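PDB 5U4Q: dTDP-glucose 4,6-dehydratase from Klebsiella pneumoniae, which probably catalyses the NAD-dependent dehydration of dTDP-glucose to dTDP-4-dehydro-6-deoxyglucose. Local coordinates for residues S267-E270 against L271-I275; K159-E162 against L163-H166; I15-H18 against I19-L23. All coordinates share one frame; numbering follows the deposited sequence.

In the fold
From the N terminus, contact 3 comes first, along helix 14-25, whose start meets NAD, in the opening beta-alpha-beta unit of the Rossmann fold. Contact 2 follows on helix 153-172, packed between the large parallel sheet and the second subunit. Contact 1 comes last, where the loop after strand 258-263 turns into helix 271-282, near helices 194-203 and 320-334. All three are local, so each closes a helical turn rather than a long loop; they run in series, with no nesting or crossing. The centres of contacts 2 and 3 are about 24 Å apart, and those of contacts 1 and 2, about 33 Å apart, lie on opposite sides of the chain's centre.

Contact 1. Residues S267-E270 against L271-I275; sequences SPVE and LMDYI
Glu-270 and Asp-273 exchange two hydrogen bonds across the first turn of helix 271-282, just after an ST turn in the loop leading to it. Glu-270 N donates a hydrogen bond to Asp-273 OD2 at 3.2 Å, approaching from above the carboxylate plane, 58° out of it. In return Asp-273 N donates to Glu-270 O at 2.8 Å; this donor also stands above the plane of its acceptor carbonyl. The Asp-273 carboxylate can turn back onto the incoming chain because its CG lies beside its own backbone N, anti to the carbonyl carbon (chi1 -66°). The loop itself is folded by Ser-267 OG, which accepts from Val-269 N at 3.3 Å to make the ST turn.

The Glu-270 carboxylate stays near that of Asp-273, its OE1 5.2 Å from Asp-273 OD2, without contact, and its OE2 forms a salt bridge with Lys-217, which also binds the carbonyl of Pro-268. The carboxylate of Glu-270 therefore has a positive partner of its own, which probably eases the proximity of the two acidic groups.

The packing is carried by Val-269 and the buried Tyr-274, whose side chains meet at about a right angle. Tyr-274 also lies against Phe-220, and Val-320 of helix 320-334 touches both residues. Val-269 divides its branches: CG1 is 3.7 Å from Asp-273 OD2, while CG2 sits 3.4 Å from Tyr-274 OH.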
loop_
_atom_site.group_PDB
_atom_site.type_symbol
_atom_site.label_atom_id
_atom_site.label_comp_id
_atom_site.label_asym_id
_atom_site.label_seq_id
_atom_site.Cartn_x
_atom_site.Cartn_y
_atom_site.Cartn_z
ATOM N N SER A 267 -21.789 -8.994 18.595
ATOM C CA SER A 267 -22.095 -9.317 20.011
ATOM C C SER A 267 -21.415 -8.322 20.946
ATOM O O SER A 267 -20.281 -7.955 20.680
ATOM C CB SER A 267 -21.643 -10.737 20.370
ATOM O OG SER A 267 -21.576 -10.901 21.794
ATOM N N PRO A 268 -22.093 -7.906 22.050
ATOM C CA PRO A 268 -21.528 -6.918 22.997
ATOM C C PRO A 268 -20.652 -7.528 24.109
ATOM O O PRO A 268 -20.327 -6.844 25.096
ATOM C CB PRO A 268 -22.782 -6.280 23.598
ATOM C CG PRO A 268 -23.753 -7.413 23.660
ATOM C CD PRO A 268 -23.425 -8.350 22.501
ATOM N N VAL A 269 -20.300 -8.802 23.963
ATOM C CA VAL A 269 -19.417 -9.478 24.915
ATOM C C VAL A 269 -18.056 -8.776 25.002
ATOM O O VAL A 269 -17.468 -8.407 23.993
ATOM C CB VAL A 269 -19.183 -10.963 24.541
ATOM C CG1 VAL A 269 -20.446 -11.780 24.804
ATOM C CG2 VAL A 269 -18.669 -11.103 23.099
ATOM N N GLU A 270 -17.585 -8.602 26.232
ATOM C CA GLU A 270 -16.336 -7.916 26.537
ATOM C C GLU A 270 -15.232 -8.919 26.826
ATOM O O GLU A 270 -15.505 -10.072 27.112
ATOM C CB GLU A 270 -16.566 -7.033 27.771
ATOM C CG GLU A 270 -17.577 -5.926 27.486
ATOM C CD GLU A 270 -18.217 -5.301 28.719
ATOM O OE1 GLU A 270 -18.091 -5.843 29.832
ATOM O OE2 GLU A 270 -18.892 -4.265 28.551
ATOM N N LEU A 271 -13.992 -8.456 26.782
ATOM C CA LEU A 271 -12.806 -9.303 26.993
ATOM C C LEU A 271 -12.916 -10.214 28.226
ATOM O O LEU A 271 -12.612 -11.422 28.169
ATOM C CB LEU A 271 -11.563 -8.398 27.055
ATOM C CG LEU A 271 -10.132 -8.891 27.291
ATOM C CD1 LEU A 271 -9.790 -9.002 28.764
ATOM C CD2 LEU A 271 -9.849 -10.183 26.550
HETATM N N MSE A 272 -13.380 -9.671 29.345
HETATM C CA MSE A 272 -13.487 -10.472 30.557
HETATM C C MSE A 272 -14.433 -11.640 30.387
HETATM O O MSE A 272 -14.270 -12.627 31.046
HETATM C CB MSE A 272 -13.893 -9.617 31.776
HETATM C CG MSE A 272 -13.772 -10.357 33.118
HETATM SE SE MSE A 272 -11.967 -10.936 33.622
HETATM C CE MSE A 272 -11.251 -9.116 33.775
ATOM N N ASP A 273 -15.424 -11.557 29.498
ATOM C CA ASP A 273 -16.347 -12.701 29.298
ATOM C C ASP A 273 -15.580 -13.914 28.736
ATOM O O ASP A 273 -15.858 -15.062 29.114
ATOM C CB ASP A 273 -17.504 -12.358 28.350
ATOM C CG ASP A 273 -18.453 -11.292 28.908
ATOM O OD1 ASP A 273 -18.509 -11.103 30.134
ATOM O OD2 ASP A 273 -19.167 -10.665 28.103
ATOM N N TYR A 274 -14.624 -13.657 27.842
ATOM C CA TYR A 274 -13.805 -14.743 27.280
ATOM C C TYR A 274 -12.852 -15.310 28.314
ATOM O O TYR A 274 -12.686 -16.513 28.396
ATOM C CB TYR A 274 -12.992 -14.264 26.073
ATOM C CG TYR A 274 -13.836 -13.909 24.899
ATOM C CD1 TYR A 274 -14.291 -14.890 24.031
ATOM C CD2 TYR A 274 -14.183 -12.602 24.644
ATOM C CE1 TYR A 274 -15.087 -14.570 22.941
ATOM C CE2 TYR A 274 -14.991 -12.264 23.555
ATOM C CZ TYR A 274 -15.421 -13.254 22.702
ATOM O OH TYR A 274 -16.223 -12.929 21.632
ATOM N N ILE A 275 -12.216 -14.437 29.101
ATOM C CA ILE A 275 -11.284 -14.905 30.128
ATOM C C ILE A 275 -12.021 -15.748 31.165
ATOM O O ILE A 275 -11.566 -16.822 31.517
ATOM C CB ILE A 275 -10.556 -13.725 30.797
ATOM C CG1 ILE A 275 -9.747 -12.974 29.739
ATOM C CG2 ILE A 275 -9.642 -14.223 31.920
ATOM C CD1 ILE A 275 -9.015 -11.770 30.275
#

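Contact 2. Residues K159-E162 against L163-H166; sequences KANE and LMAH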
loop_
_atom_site.group_PDB
_atom_site.type_symbol
_atom_site.label_atom_id
_atom_site.label_comp_id
_atom_site.label_asym_id
_atom_site.label_seq_id
_atom_site.Cartn_x
_atom_site.Cartn_y
_atom_site.Cartn_z
ATOM N N LYS A 159 -4.175 -1.871 3.194
ATOM C CA LYS A 159 -4.823 -0.842 2.394
ATOM C C LYS A 159 -4.201 -0.819 1.000
ATOM O O LYS A 159 -4.916 -0.666 0.011
ATOM C CB LYS A 159 -4.779 0.534 3.066
ATOM C CG LYS A 159 -5.351 1.650 2.235
ATOM C CD LYS A 159 -6.807 1.498 1.737
ATOM C CE LYS A 159 -7.143 2.759 0.910
ATOM N NZ LYS A 159 -8.446 2.770 0.195
ATOM N N ALA A 160 -2.882 -1.001 0.919
ATOM C CA ALA A 160 -2.263 -1.085 -0.394
ATOM C C ALA A 160 -2.864 -2.225 -1.210
ATOM O O ALA A 160 -3.027 -2.082 -2.428
ATOM C CB ALA A 160 -0.747 -1.234 -0.307
ATOM N N ASN A 161 -3.151 -3.360 -0.574
ATOM C CA ASN A 161 -3.784 -4.503 -1.296
ATOM C C ASN A 161 -5.134 -4.054 -1.857
ATOM O O ASN A 161 -5.454 -4.354 -3.017
ATOM C CB ASN A 161 -4.022 -5.688 -0.371
ATOM C CG ASN A 161 -2.744 -6.439 0.058
ATOM O OD1 ASN A 161 -2.870 -7.440 0.764
ATOM N ND2 ASN A 161 -1.585 -6.062 -0.439
ATOM N N GLU A 162 -5.919 -3.330 -1.062
ATOM C CA GLU A 162 -7.231 -2.850 -1.545
ATOM C C GLU A 162 -7.048 -1.929 -2.760
ATOM O O GLU A 162 -7.812 -2.016 -3.728
ATOM C CB GLU A 162 -8.016 -2.160 -0.427
ATOM C CG GLU A 162 -8.360 -3.059 0.763
ATOM C CD GLU A 162 -9.168 -2.366 1.834
ATOM O OE1 GLU A 162 -9.659 -1.226 1.602
ATOM O OE2 GLU A 162 -9.354 -2.959 2.931
ATOM N N LEU A 163 -6.024 -1.065 -2.702
ATOM C CA LEU A 163 -5.766 -0.128 -3.809
ATOM C C LEU A 163 -5.371 -0.862 -5.066
ATOM O O LEU A 163 -5.833 -0.535 -6.165
ATOM C CB LEU A 163 -4.687 0.879 -3.433
ATOM C CG LEU A 163 -5.065 1.916 -2.369
ATOM C CD1 LEU A 163 -3.798 2.469 -1.755
ATOM C CD2 LEU A 163 -5.955 3.011 -2.949
HETATM N N MSE A 164 -4.511 -1.867 -4.902
HETATM C CA MSE A 164 -4.048 -2.672 -6.022
HETATM C C MSE A 164 -5.203 -3.467 -6.605
HETATM O O MSE A 164 -5.344 -3.564 -7.825
HETATM C CB MSE A 164 -2.868 -3.547 -5.568
HETATM C CG MSE A 164 -1.674 -2.679 -5.144
HETATM SE SE MSE A 164 -0.395 -3.644 -3.983
HETATM C CE MSE A 164 0.319 -4.924 -5.280
ATOM N N ALA A 165 -6.051 -4.037 -5.744
ATOM C CA ALA A 165 -7.238 -4.767 -6.196
ATOM C C ALA A 165 -8.133 -3.835 -7.033
ATOM O O ALA A 165 -8.606 -4.226 -8.117
ATOM C CB ALA A 165 -8.031 -5.343 -5.022
ATOM N N HIS A 166 -8.302 -2.611 -6.564
ATOM C CA HIS A 166 -9.158 -1.658 -7.296
ATOM C C HIS A 166 -8.624 -1.452 -8.714
ATOM O O HIS A 166 -9.385 -1.512 -9.694
ATOM C CB HIS A 166 -9.243 -0.310 -6.625
ATOM C CG HIS A 166 -10.179 0.595 -7.336
ATOM N ND1 HIS A 166 -9.770 1.491 -8.307
ATOM C CD2 HIS A 166 -11.534 0.632 -7.327
ATOM C CE1 HIS A 166 -10.839 2.053 -8.846
ATOM N NE2 HIS A 166 -11.919 1.566 -8.259
#
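Leu-163 lies back along helix 153-172 over Lys-159 and Ala-160, one turn earlier. Its CB is 3.5 Å from Ala-160 O. With CG anti to its carbonyl carbon (chi1 -69°), the side chain leans toward the preceding turn, which brings CG to 3.5 Å from Lys-159 O, the carbonyl that also accepts the Leu-163 backbone N-H. There the branches part. CD1 stays over the backbone, 4.1 Å from Ala-160 CA, and CD2 goes to the lysine chain, 4.0 Å from Lys-159 CE.

Lys-159 comes to meet it through a bend at chi2 (56°), which swings the aliphatic chain across the leucine; from there it runs extended, carrying NZ on to a salt bridge with Asp-148 of the second subunit. The methylenes of the lysine are thus used for apolar contact and its ammonium for the dimer interface.

On another side of the helix, selenomethionine Met-164 is modelled in two conformers; in the one described here its SE lies 4.4 Å from Ala-160 CB, a tentative approach. Regular i to i+4 bonds join all four residue pairs, the shortest being Ala-165 N to Asn-161 O at 2.8 Å.

The eight residues are all buried because the helix is enclosed from several directions. The Glu-162 side chain rests on Tyr-126 of strand 123-129 and on Tyr-258 and Val-260 of strand 258-263, and its carboxylate is held by a salt bridge to Arg-180 and a hydrogen bond with Ser-128. Asn-161, Met-164 and Ala-165 pack on helix 98-118. Lys-159, Ala-160 and Leu-163 meet the second subunit, Ala-160 touching its own counterpart there, so this helix joins the Rossmann core to the dimer interface.

Contact 3. Residues I15-H18 against I19-L23; sequences IGFH and IAQRL. With NAD (nicotinamide-adenine-dinucleotide), chain C.
Ile-15 and Ile-19 lie side by side on helix 14-25, the first helix of the Rossmann beta-alpha-beta unit that binds the NAD pyrophosphate.

Among the hydrogen bonds, that of Ile-15 N to the cofactor phosphate atom O1N is short and straight, at 2.8 Å and 169°. It places the phosphate at the start of the helix, where the helix dipole would be expected to stabilise its negative charge. Gly-16, the last glycine of the Rossmann GxxGxxG fingerprint, receives Ala-20 N on its carbonyl at 2.8 Å, and i to i+4 bonds of the same kind link Ile-15 to Ile-19, Phe-17 to Gln-21 and His-18 to Arg-22.

Apolar contact follows two directions from Ile-15. Its CG2 touches Ile-19 CG1 at 4.1 Å, whereas CD1, extended on the other branch, reaches NAD C2N of the nicotinamide ring at 3.8 Å. The helix is backed by helix 223-234, where Val-230 meets Ile-19.

Flat groups gather on another side. Phe-17 CD2 stands above one face of the His-18 ring, displaced toward its rim, and His-18 NE2 is hydrogen-bonded to Pro-187 O. The Gln-21 chain, fully extended with CG anti to N (chi1 180°), carries its amide obliquely to the end of the phenyl ring; the planes are 58° apart and Gln-21 NE2 is 3.5 Å from Phe-17 CZ.

A single water ties the turn together, donating both to His-18 O at 2.7 Å and to Gln-21 OE1 at 3.1 Å.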
loop_
_atom_site.group_PDB
_atom_site.type_symbol
_atom_site.label_atom_id
_atom_site.label_comp_id
_atom_site.label_asym_id
_atom_site.label_seq_id
_atom_site.Cartn_x
_atom_site.Cartn_y
_atom_site.Cartn_z
ATOM N N ILE A 15 -6.906 -19.667 9.231
ATOM C CA ILE A 15 -8.106 -19.427 8.454
ATOM C C ILE A 15 -8.068 -20.248 7.151
ATOM O O ILE A 15 -9.056 -20.871 6.801
ATOM C CB ILE A 15 -8.327 -17.917 8.206
ATOM C CG1 ILE A 15 -8.429 -17.201 9.557
ATOM C CG2 ILE A 15 -9.579 -17.687 7.382
ATOM C CD1 ILE A 15 -8.597 -15.715 9.438
ATOM N N GLY A 16 -6.930 -20.241 6.453
ATOM C CA GLY A 16 -6.810 -20.987 5.185
ATOM C C GLY A 16 -7.092 -22.457 5.314
ATOM O O GLY A 16 -7.752 -23.048 4.442
ATOM N N PHE A 17 -6.628 -23.066 6.403
ATOM C CA PHE A 17 -6.920 -24.483 6.631
ATOM C C PHE A 17 -8.439 -24.696 6.660
ATOM O O PHE A 17 -8.993 -25.566 5.976
ATOM C CB PHE A 17 -6.309 -24.975 7.948
ATOM C CG PHE A 17 -6.979 -26.189 8.488
ATOM C CD1 PHE A 17 -6.858 -27.419 7.842
ATOM C CD2 PHE A 17 -7.761 -26.122 9.627
ATOM C CE1 PHE A 17 -7.503 -28.533 8.326
ATOM C CE2 PHE A 17 -8.396 -27.241 10.118
ATOM C CZ PHE A 17 -8.273 -28.450 9.460
ATOM N N HIS A 18 -9.138 -23.912 7.479
ATOM C CA HIS A 18 -10.567 -24.065 7.583
ATOM C C HIS A 18 -11.333 -23.816 6.295
ATOM O O HIS A 18 -12.306 -24.531 6.005
ATOM C CB HIS A 18 -11.128 -23.177 8.713
ATOM C CG HIS A 18 -10.822 -23.669 10.085
ATOM N ND1 HIS A 18 -11.655 -24.517 10.786
ATOM C CD2 HIS A 18 -9.783 -23.392 10.907
ATOM C CE1 HIS A 18 -11.138 -24.729 11.986
ATOM N NE2 HIS A 18 -10.002 -24.072 12.082
ATOM N N ILE A 19 -10.886 -22.839 5.508
ATOM C CA ILE A 19 -11.537 -22.553 4.240
ATOM C C ILE A 19 -11.291 -23.729 3.286
ATOM O O ILE A 19 -12.226 -24.229 2.673
ATOM C CB ILE A 19 -11.044 -21.226 3.615
ATOM C CG1 ILE A 19 -11.392 -20.033 4.526
ATOM C CG2 ILE A 19 -11.633 -21.031 2.215
ATOM C CD1 ILE A 19 -12.830 -19.863 4.808
ATOM N N ALA A 20 -10.042 -24.186 3.203
ATOM C CA ALA A 20 -9.748 -25.331 2.309
ATOM C C ALA A 20 -10.564 -26.561 2.715
ATOM O O ALA A 20 -11.138 -27.253 1.872
ATOM C CB ALA A 20 -8.287 -25.649 2.359
ATOM N N GLN A 21 -10.625 -26.847 4.017
ATOM C CA GLN A 21 -11.365 -28.016 4.493
ATOM C C GLN A 21 -12.862 -27.936 4.093
ATOM O O GLN A 21 -13.459 -28.919 3.638
ATOM C CB GLN A 21 -11.214 -28.127 6.017
ATOM C CG GLN A 21 -11.936 -29.301 6.643
ATOM C CD GLN A 21 -11.735 -29.314 8.137
ATOM O OE1 GLN A 21 -12.150 -28.363 8.864
ATOM N NE2 GLN A 21 -11.093 -30.350 8.617
ATOM N N ARG A 22 -13.462 -26.766 4.270
ATOM C CA ARG A 22 -14.865 -26.587 3.925
ATOM C C ARG A 22 -15.092 -26.767 2.423
ATOM O O ARG A 22 -16.052 -27.417 1.998
ATOM C CB ARG A 22 -15.358 -25.219 4.407
ATOM C CG ARG A 22 -16.766 -24.867 4.003
ATOM C CD ARG A 22 -17.837 -25.796 4.568
ATOM N NE ARG A 22 -19.143 -25.392 4.056
ATOM C CZ ARG A 22 -19.920 -24.453 4.601
ATOM N NH1 ARG A 22 -19.557 -23.829 5.713
ATOM N NH2 ARG A 22 -21.069 -24.139 4.032
ATOM N N LEU A 23 -14.200 -26.206 1.616
ATOM C CA LEU A 23 -14.367 -26.284 0.162
ATOM C C LEU A 23 -14.228 -27.731 -0.297
ATOM O O LEU A 23 -14.965 -28.177 -1.179
ATOM C CB LEU A 23 -13.389 -25.379 -0.580
ATOM C CG LEU A 23 -13.583 -23.861 -0.384
ATOM C CD1 LEU A 23 -12.398 -23.089 -0.928
ATOM C CD2 LEU A 23 -14.896 -23.396 -1.005
HETATM P PA NAD C . -1.738 -17.670 9.890
HETATM O O1A NAD C . -2.193 -18.807 10.722
HETATM O O2A NAD C . -0.385 -17.029 10.128
HETATM O O5B NAD C . -1.863 -18.127 8.344
HETATM C C5B NAD C . -1.222 -17.474 7.256
HETATM C C4B NAD C . -0.409 -18.511 6.500
HETATM O O4B NAD C . 0.252 -17.769 5.458
HETATM C C3B NAD C . 0.659 -19.189 7.347
HETATM O O3B NAD C . 0.506 -20.612 7.467
HETATM C C2B NAD C . 1.956 -18.772 6.654
HETATM O O2B NAD C . 2.954 -19.811 6.643
HETATM C C1B NAD C . 1.522 -18.336 5.256
HETATM N N9A NAD C . 2.428 -17.352 4.639
HETATM C C8A NAD C . 2.877 -16.200 5.189
HETATM N N7A NAD C . 3.703 -15.575 4.348
HETATM C C5A NAD C . 3.774 -16.319 3.232
HETATM C C6A NAD C . 4.521 -16.232 1.960
HETATM N N6A NAD C . 5.327 -15.215 1.686
HETATM N N1A NAD C . 4.327 -17.224 1.091
HETATM C C2A NAD C . 3.530 -18.276 1.328
HETATM N N3A NAD C . 2.841 -18.437 2.477
HETATM C C4A NAD C . 2.946 -17.481 3.438
HETATM O O3 NAD C . -2.764 -16.428 9.971
HETATM P PN NAD C . -4.360 -16.409 9.761
HETATM O O1N NAD C . -4.886 -17.677 9.230
HETATM O O2N NAD C . -4.889 -15.770 11.044
HETATM O O5D NAD C . -4.430 -15.277 8.641
HETATM C C5D NAD C . -5.032 -15.422 7.358
HETATM C C4D NAD C . -5.203 -14.017 6.802
HETATM O O4D NAD C . -6.232 -13.323 7.545
HETATM C C3D NAD C . -3.993 -13.091 6.820
HETATM O O3D NAD C . -3.990 -12.352 5.597
HETATM C C2D NAD C . -4.258 -12.128 7.953
HETATM O O2D NAD C . -3.665 -10.828 7.752
HETATM C C1D NAD C . -5.771 -12.044 7.964
HETATM N N1N NAD C . -6.312 -11.746 9.304
HETATM C C2N NAD C . -6.462 -12.687 10.265
HETATM C C3N NAD C . -6.984 -12.367 11.530
HETATM C C7N NAD C . -7.182 -13.376 12.669
HETATM O O7N NAD C . -7.803 -13.032 13.686
HETATM N N7N NAD C . -6.676 -14.620 12.646
HETATM C C4N NAD C . -7.316 -11.058 11.798
HETATM C C5N NAD C . -7.145 -10.099 10.809
HETATM C C6N NAD C . -6.620 -10.452 9.570
HETATM O O HOH W 1 -13.803 -26.011 7.757
#